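Local coordinates for fructokinase (PDB 3LJS), which probably catalyses the ATP-dependent phosphorylation of fructose, as a sugar kinase of the PfkB carbohydrate kinase family, at residues 16-20 with 309-313. Sequence-based numbering, arbitrary orientation.
Sequences DMLAQ and RQGAF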
ATOM      1  N   ASP B  16       0.730   7.311   7.254  1.00 25.14           N
ATOM      2  CA  ASP B  16       2.118   7.606   6.926  1.00 26.26           C
ATOM      3  C   ASP B  16       2.870   6.400   7.481  1.00 27.79           C
ATOM      4  O   ASP B  16       2.807   6.135   8.685  1.00 27.20           O
ATOM      5  CB  ASP B  16       2.626   8.872   7.634  1.00 28.65           C
ATOM      6  CG  ASP B  16       2.031  10.155   7.068  1.00 30.83           C
ATOM      7  OD1 ASP B  16       1.913  10.274   5.834  1.00 32.68           O
ATOM      8  OD2 ASP B  16       1.703  11.058   7.865  1.00 32.20           O
HETATM    9  N   MSE B  17       3.549   5.658   6.609  1.00 26.98           N
HETATM   10  CA  MSE B  17       4.319   4.488   7.027  1.00 27.64           C
HETATM   11  C   MSE B  17       5.789   4.893   7.072  1.00 27.73           C
HETATM   12  O   MSE B  17       6.442   5.022   6.036  1.00 26.13           O
HETATM   13  CB  MSE B  17       4.115   3.333   6.043  1.00 30.90           C
HETATM   14  CG  MSE B  17       2.744   2.690   6.115  1.00 35.98           C
HETATM   15 SE   MSE B  17       2.482   1.649   7.731  1.00 49.75          SE
HETATM   16  CE  MSE B  17       3.171  -0.029   7.097  1.00 45.55           C
ATOM     17  N   LEU B  18       6.293   5.088   8.289  1.00 27.12           N
ATOM     18  CA  LEU B  18       7.663   5.532   8.521  1.00 28.37           C
ATOM     19  C   LEU B  18       8.702   4.420   8.534  1.00 28.05           C
ATOM     20  O   LEU B  18       8.766   3.628   9.471  1.00 27.32           O
ATOM     21  CB  LEU B  18       7.722   6.305   9.845  1.00 28.94           C
ATOM     22  CG  LEU B  18       7.193   7.746   9.885  1.00 31.78           C
ATOM     23  CD1 LEU B  18       5.931   7.898   9.067  1.00 29.77           C
ATOM     24  CD2 LEU B  18       6.952   8.143  11.336  1.00 31.16           C
ATOM     25  N   ALA B  19       9.525   4.376   7.494  1.00 30.51           N
ATOM     26  CA  ALA B  19      10.565   3.361   7.390  1.00 33.46           C
ATOM     27  C   ALA B  19      11.632   3.612   8.445  1.00 34.43           C
ATOM     28  O   ALA B  19      12.168   4.715   8.539  1.00 35.54           O
ATOM     29  CB  ALA B  19      11.195   3.392   5.999  1.00 33.37           C
ATOM     30  N   GLN B  20      11.929   2.588   9.238  1.00 35.98           N
ATOM     31  CA  GLN B  20      12.944   2.699  10.278  1.00 39.51           C
ATOM     32  C   GLN B  20      14.285   2.211   9.748  1.00 42.68           C
ATOM     33  O   GLN B  20      14.342   1.350   8.869  1.00 42.14           O
ATOM     34  CB  GLN B  20      12.557   1.869  11.504  1.00 39.32           C
ATOM     35  CG  GLN B  20      11.275   2.311  12.182  1.00 39.29           C
ATOM     36  CD  GLN B  20      11.200   3.812  12.347  1.00 40.26           C
ATOM     37  OE1 GLN B  20      10.764   4.525  11.443  1.00 40.07           O
ATOM     38  NE2 GLN B  20      11.639   4.304  13.501  1.00 41.05           N
ATOM     39  N   ARG B 309       7.963  13.358  13.294  1.00 39.10           N
ATOM     40  CA  ARG B 309       8.944  12.288  13.127  1.00 39.87           C
ATOM     41  C   ARG B 309       8.910  11.904  11.646  1.00 39.57           C
ATOM     42  O   ARG B 309       7.950  11.282  11.192  1.00 38.38           O
ATOM     43  CB  ARG B 309       8.574  11.074  13.991  1.00 41.75           C
ATOM     44  CG  ARG B 309       9.793  10.393  14.594  1.00 46.05           C
ATOM     45  CD  ARG B 309       9.756   8.871  14.491  1.00 47.45           C
ATOM     46  NE  ARG B 309       8.925   8.239  15.510  1.00 47.94           N
ATOM     47  CZ  ARG B 309       9.238   7.093  16.111  1.00 47.31           C
ATOM     48  NH1 ARG B 309      10.364   6.465  15.793  1.00 46.19           N
ATOM     49  NH2 ARG B 309       8.429   6.571  17.022  1.00 46.36           N
ATOM     50  N   GLN B 310       9.950  12.272  10.898  1.00 38.97           N
ATOM     51  CA  GLN B 310       9.996  11.988   9.462  1.00 40.19           C
ATOM     52  C   GLN B 310       8.709  12.563   8.883  1.00 41.40           C
ATOM     53  O   GLN B 310       8.030  11.919   8.081  1.00 41.85           O
ATOM     54  CB  GLN B 310      10.032  10.477   9.199  1.00 39.68           C
ATOM     55  CG  GLN B 310      11.215   9.752   9.814  1.00 38.82           C
ATOM     56  CD  GLN B 310      11.115   8.245   9.662  1.00 39.38           C
ATOM     57  OE1 GLN B 310      11.190   7.709   8.552  1.00 39.24           O
ATOM     58  NE2 GLN B 310      10.938   7.550  10.781  1.00 37.81           N
ATOM     59  N   GLY B 311       8.379  13.786   9.285  1.00 42.30           N
ATOM     60  CA  GLY B 311       7.134  14.377   8.832  1.00 44.27           C
ATOM     61  C   GLY B 311       6.117  13.636   9.676  1.00 45.43           C
ATOM     62  O   GLY B 311       6.512  12.844  10.526  1.00 48.86           O
ATOM     63  N   ALA B 312       4.827  13.853   9.477  1.00 45.02           N
ATOM     64  CA  ALA B 312       3.848  13.141  10.296  1.00 43.61           C
ATOM     65  C   ALA B 312       3.966  13.589  11.749  1.00 41.97           C
ATOM     66  O   ALA B 312       5.016  13.446  12.379  1.00 41.66           O
ATOM     67  CB  ALA B 312       4.069  11.630  10.197  1.00 44.03           C
ATOM     68  N   PHE B 313       2.872  14.119  12.277  1.00 40.46           N
ATOM     69  CA  PHE B 313       2.834  14.615  13.644  1.00 38.66           C
ATOM     70  C   PHE B 313       2.623  13.524  14.686  1.00 38.57           C
ATOM     71  O   PHE B 313       1.730  12.685  14.556  1.00 38.83           O
ATOM     72  CB  PHE B 313       1.737  15.675  13.753  1.00 37.74           C
ATOM     73  CG  PHE B 313       2.006  16.901  12.926  1.00 36.02           C
ATOM     74  CD1 PHE B 313       2.575  18.036  13.501  1.00 33.81           C
ATOM     75  CD2 PHE B 313       1.733  16.909  11.564  1.00 33.79           C
ATOM     76  CE1 PHE B 313       2.869  19.157  12.729  1.00 34.07           C
ATOM     77  CE2 PHE B 313       2.023  18.024  10.784  1.00 34.78           C
ATOM     78  CZ  PHE B 313       2.592  19.154  11.368  1.00 33.14           C
TER
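Residues 16-20 follow an extended path, the end of strand 14-19 and the residue after it, whereas 309-312 make the tight connection between the short antiparallel strands 307-308 and 313-315, and Phe313 begins the second. The connection turns back on itself: Arg309 N donates to Ala312 O at 3.1 Å, and three successive residues, Gln310, Gly311 and Ala312, have positive phi. Its backbone stays a side-chain layer away from the strand, with CA-CA separations of 6.7 Å for Asp16-Ala312 and 6.9 Å for Leu18-Gln310, and no backbone hydrogen bond crosses the gap. The alternation of a beta strand explains who takes part: Asp16 and Leu18 direct CA-to-CB toward the turn, while Met17 reaches instead the Met17 of the second subunit. This strand belongs to the four-stranded sheet that in PfkB kinases forms the lid over the sugar site, and here the connection from the main alpha/beta domain packs on part of one face of it; on the flanking strands Leu32 also touches Arg309, and Val95 touches Gln310. Leu18 gives the largest buried area, 75 Å². Its CD2 lies 3.3 Å from Arg309 O, its CD1 4.3 Å from Ala312 CB, and its CB 3.6 Å from Gln310 NE2, so the aliphatic side chain sits against backbone and side chain alike. At one end Asp16 OD2 approaches Ala312 CB to 3.4 Å, a van der Waals contact. Toward the other, the extended Gln310 side chain (chi2 173°) runs alongside Leu18 and reaches the neighbourhood of Gln20, whose side chain also comes close to the Arg309 guanidinium.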